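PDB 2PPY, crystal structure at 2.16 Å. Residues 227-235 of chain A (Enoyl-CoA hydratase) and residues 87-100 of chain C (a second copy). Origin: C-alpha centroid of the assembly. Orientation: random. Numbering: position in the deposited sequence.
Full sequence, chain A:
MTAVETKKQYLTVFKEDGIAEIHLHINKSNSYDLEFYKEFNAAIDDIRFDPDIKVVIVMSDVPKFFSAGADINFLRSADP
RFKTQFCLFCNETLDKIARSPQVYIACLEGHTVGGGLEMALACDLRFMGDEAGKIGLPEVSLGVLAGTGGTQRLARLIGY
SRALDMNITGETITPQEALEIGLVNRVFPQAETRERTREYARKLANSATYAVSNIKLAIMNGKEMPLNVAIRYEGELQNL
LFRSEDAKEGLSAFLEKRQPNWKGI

Chain A 227-235: LNVAIRYEG
Chain C, residues 87-100: CLFCNETLDKIARS

Two helices from different subunits can pack without a single direct hydrogen bond, leaving water to join their polar groups; the contact between two copies of this enoyl-CoA hydratase illustrates the principle. Chain A is helical throughout 227-235, and chain C is helical from 87 to about 95, after which 96-98 keep helical phi/psi angles without the regular bonding. The helices run nearly antiparallel, at 159°, with axes 11.4 Å apart at closest approach. Asn A228 lies across from Asp C95 (CA to CA 7.8 Å) and Ile A231 from Asn C91 (CA to CA 8.0 Å). Together the stretches bury 293 Å².

The wide spacing leaves room for water. Water 1 accepts from Asn A228 ND2 (3.1 Å) and Arg C99 NH2 (2.9 Å) and donates to Asp C95 OD2 (2.7 Å). Such a mediator suits a site where ND2 of Asn A228 and NH2 of Arg C99, both donors, lie 3.6 Å apart. Water 4 accepts from Arg A232 NH1 (2.6 Å) and donates to Asp C95 OD2 (2.6 Å), so the carboxylate and guanidinium meet through solvent. Water 3 accepts from Asn C91 ND2 (3.0 Å) and, weakly, from Arg A232 NH1 (3.4 Å).

Rotamers set these reaches. Asn A228 (chi1 t) and Arg A232 (m, m, p, chi4 70°) leave their helix sideways, yet their ends approach chain C; Asn C91 and Asp C95, both chi1 m, point toward chain A. Arg C99 is m, t, t with chi4 110°.

Van der Waals contacts fill the remainder. Ile A231 (m, t) points toward chain C, placing CG2 3.5 Å from Asn C91 OD1 and CD1 3.9 Å from Asp C95 OD1. Leu C88 (t, p) lays CD1 over one guanidinium face of Arg A232, 4.0 Å from NH1, while Asn C91 CB sits at the edge, 3.9 Å from Arg A232 NH1.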

# COMPACT_ATOMS: atom_id res chain seq x y z
N LEU A 227 4.55 -0.12 -7.54
CA LEU A 227 5.24 -0.36 -8.81
C LEU A 227 6.60 -1.06 -8.73
O LEU A 227 6.84 -2.02 -9.44
CB LEU A 227 5.39 0.95 -9.58
CG LEU A 227 5.91 0.81 -11.02
CD1 LEU A 227 4.93 -0.04 -11.83
CD2 LEU A 227 6.08 2.18 -11.66
N ASN A 228 7.48 -0.57 -7.86
CA ASN A 228 8.82 -1.14 -7.74
C ASN A 228 8.85 -2.64 -7.43
O ASN A 228 9.79 -3.33 -7.83
CB ASN A 228 9.65 -0.37 -6.71
CG ASN A 228 11.15 -0.62 -6.87
OD1 ASN A 228 11.82 -1.04 -5.93
ND2 ASN A 228 11.67 -0.36 -8.06
N VAL A 229 7.86 -3.15 -6.71
CA VAL A 229 7.84 -4.58 -6.42
C VAL A 229 6.89 -5.32 -7.35
O VAL A 229 6.99 -6.54 -7.53
CB VAL A 229 7.45 -4.89 -4.94
CG1 VAL A 229 8.60 -4.50 -4.02
CG2 VAL A 229 6.18 -4.14 -4.57
N ALA A 230 5.96 -4.58 -7.96
CA ALA A 230 5.01 -5.17 -8.90
C ALA A 230 5.78 -5.74 -10.07
O ALA A 230 5.46 -6.81 -10.60
CB ALA A 230 4.03 -4.11 -9.39
N ILE A 231 6.81 -5.02 -10.49
CA ILE A 231 7.62 -5.47 -11.60
C ILE A 231 8.44 -6.70 -11.19
O ILE A 231 8.84 -7.49 -12.04
CB ILE A 231 8.52 -4.31 -12.10
CG1 ILE A 231 7.62 -3.16 -12.58
CG2 ILE A 231 9.43 -4.80 -13.23
CD1 ILE A 231 8.35 -1.90 -13.00
N ARG A 232 8.65 -6.88 -9.89
CA ARG A 232 9.38 -8.06 -9.42
C ARG A 232 8.46 -9.28 -9.61
O ARG A 232 8.89 -10.35 -10.02
CB ARG A 232 9.74 -7.94 -7.94
CG ARG A 232 10.65 -6.77 -7.57
CD ARG A 232 12.08 -6.96 -8.05
NE ARG A 232 12.23 -6.70 -9.48
CZ ARG A 232 12.14 -5.50 -10.03
NH1 ARG A 232 12.29 -5.36 -11.35
NH2 ARG A 232 11.92 -4.44 -9.27
N TYR A 233 7.17 -9.09 -9.31
CA TYR A 233 6.18 -10.16 -9.45
C TYR A 233 6.07 -10.52 -10.93
O TYR A 233 5.98 -11.69 -11.31
CB TYR A 233 4.83 -9.67 -8.90
CG TYR A 233 3.65 -10.59 -9.12
CD1 TYR A 233 3.62 -11.89 -8.60
CD2 TYR A 233 2.53 -10.14 -9.82
CE1 TYR A 233 2.51 -12.71 -8.76
CE2 TYR A 233 1.41 -10.95 -9.99
CZ TYR A 233 1.41 -12.23 -9.46
OH TYR A 233 0.29 -13.02 -9.63
N GLU A 234 6.10 -9.48 -11.76
CA GLU A 234 6.03 -9.64 -13.21
C GLU A 234 7.28 -10.36 -13.70
O GLU A 234 7.22 -11.15 -14.64
CB GLU A 234 5.93 -8.27 -13.86
CG GLU A 234 6.40 -8.20 -15.31
CD GLU A 234 6.53 -6.77 -15.80
OE1 GLU A 234 5.49 -6.11 -16.02
OE2 GLU A 234 7.68 -6.30 -15.95
N GLY A 235 8.40 -10.09 -13.04
CA GLY A 235 9.66 -10.71 -13.42
C GLY A 235 9.72 -12.19 -13.13
O GLY A 235 10.37 -12.94 -13.85
N CYS C 87 16.93 -8.63 -17.70
CA CYS C 87 15.64 -7.98 -17.53
C CYS C 87 15.67 -7.07 -16.31
O CYS C 87 15.14 -5.96 -16.34
CB CYS C 87 14.52 -9.01 -17.35
SG CYS C 87 13.97 -9.82 -18.86
N LEU C 88 16.30 -7.56 -15.24
CA LEU C 88 16.41 -6.80 -14.00
C LEU C 88 17.16 -5.50 -14.22
O LEU C 88 16.74 -4.45 -13.72
CB LEU C 88 17.12 -7.64 -12.93
CG LEU C 88 17.37 -6.96 -11.57
CD1 LEU C 88 16.06 -6.57 -10.91
CD2 LEU C 88 18.13 -7.92 -10.67
N PHE C 89 18.26 -5.55 -14.97
CA PHE C 89 19.03 -4.34 -15.21
C PHE C 89 18.28 -3.33 -16.07
O PHE C 89 18.36 -2.13 -15.84
CB PHE C 89 20.38 -4.66 -15.88
CG PHE C 89 21.24 -3.44 -16.10
CD1 PHE C 89 21.95 -2.88 -15.04
CD2 PHE C 89 21.29 -2.83 -17.34
CE1 PHE C 89 22.69 -1.71 -15.22
CE2 PHE C 89 22.02 -1.66 -17.53
CZ PHE C 89 22.72 -1.10 -16.47
N CYS C 90 17.55 -3.81 -17.08
CA CYS C 90 16.78 -2.91 -17.94
C CYS C 90 15.67 -2.23 -17.13
O CYS C 90 15.43 -1.03 -17.28
CB CYS C 90 16.16 -3.67 -19.11
SG CYS C 90 17.36 -4.39 -20.26
N ASN C 91 14.99 -3.00 -16.29
CA ASN C 91 13.92 -2.46 -15.46
C ASN C 91 14.44 -1.39 -14.50
O ASN C 91 13.87 -0.30 -14.41
CB ASN C 91 13.24 -3.57 -14.66
CG ASN C 91 12.11 -4.23 -15.41
OD1 ASN C 91 11.23 -3.55 -15.94
ND2 ASN C 91 12.11 -5.56 -15.46
N GLU C 92 15.52 -1.70 -13.79
CA GLU C 92 16.10 -0.76 -12.84
C GLU C 92 16.55 0.52 -13.54
O GLU C 92 16.49 1.60 -12.96
CB GLU C 92 17.28 -1.40 -12.10
CG GLU C 92 16.86 -2.54 -11.17
CD GLU C 92 18.02 -3.10 -10.37
OE1 GLU C 92 19.12 -3.24 -10.94
OE2 GLU C 92 17.82 -3.40 -9.18
N THR C 93 17.00 0.39 -14.78
CA THR C 93 17.43 1.55 -15.54
C THR C 93 16.22 2.42 -15.84
O THR C 93 16.26 3.63 -15.66
CB THR C 93 18.11 1.13 -16.87
OG1 THR C 93 19.32 0.41 -16.58
CG2 THR C 93 18.44 2.35 -17.72
N LEU C 94 15.14 1.79 -16.29
CA LEU C 94 13.92 2.52 -16.59
C LEU C 94 13.34 3.14 -15.32
O LEU C 94 12.81 4.24 -15.35
CB LEU C 94 12.89 1.59 -17.25
CG LEU C 94 13.25 1.00 -18.61
CD1 LEU C 94 12.04 0.26 -19.19
CD2 LEU C 94 13.68 2.11 -19.56
N ASP C 95 13.44 2.42 -14.21
CA ASP C 95 12.92 2.92 -12.94
C ASP C 95 13.54 4.25 -12.54
O ASP C 95 12.90 5.07 -11.90
CB ASP C 95 13.17 1.92 -11.80
CG ASP C 95 12.47 0.59 -12.00
OD1 ASP C 95 11.40 0.55 -12.65
OD2 ASP C 95 12.98 -0.43 -11.48
N LYS C 96 14.80 4.45 -12.93
CA LYS C 96 15.55 5.67 -12.59
C LYS C 96 14.97 6.96 -13.16
O LYS C 96 15.17 8.02 -12.59
CB LYS C 96 17.01 5.52 -13.03
CG LYS C 96 17.71 4.34 -12.37
CD LYS C 96 19.10 4.07 -12.94
CE LYS C 96 20.08 5.17 -12.60
NZ LYS C 96 21.49 4.66 -12.59
N ILE C 97 14.26 6.87 -14.27
CA ILE C 97 13.68 8.05 -14.89
C ILE C 97 12.68 8.77 -13.99
O ILE C 97 12.67 10.00 -13.91
CB ILE C 97 13.01 7.68 -16.24
CG1 ILE C 97 14.07 7.16 -17.21
CG2 ILE C 97 12.30 8.88 -16.82
CD1 ILE C 97 13.53 6.70 -18.56
N ALA C 98 11.84 8.00 -13.30
CA ALA C 98 10.82 8.56 -12.41
C ALA C 98 11.41 9.24 -11.17
O ALA C 98 10.72 10.01 -10.50
CB ALA C 98 9.85 7.46 -11.99
N ARG C 99 12.67 8.95 -10.87
CA ARG C 99 13.34 9.54 -9.71
C ARG C 99 14.28 10.68 -10.13
O ARG C 99 14.88 11.33 -9.28
CB ARG C 99 14.15 8.48 -8.96
CG ARG C 99 13.39 7.22 -8.61
CD ARG C 99 14.25 6.27 -7.79
NE ARG C 99 13.65 4.94 -7.71
CZ ARG C 99 14.12 3.86 -8.32
NH1 ARG C 99 15.23 3.95 -9.05
NH2 ARG C 99 13.49 2.70 -8.21
N SER C 100 14.40 10.90 -11.43
CA SER C 100 15.28 11.94 -11.97
C SER C 100 14.62 13.32 -11.96
O SER C 100 13.42 13.45 -12.18
CB SER C 100 15.71 11.58 -13.40
OG SER C 100 16.55 10.44 -13.39
O HOH W 1 14.41 0.18 -9.31
O HOH W 2 9.82 1.33 -10.21
O HOH W 3 12.98 -7.78 -13.62
O HOH W 4 11.90 -2.80 -11.70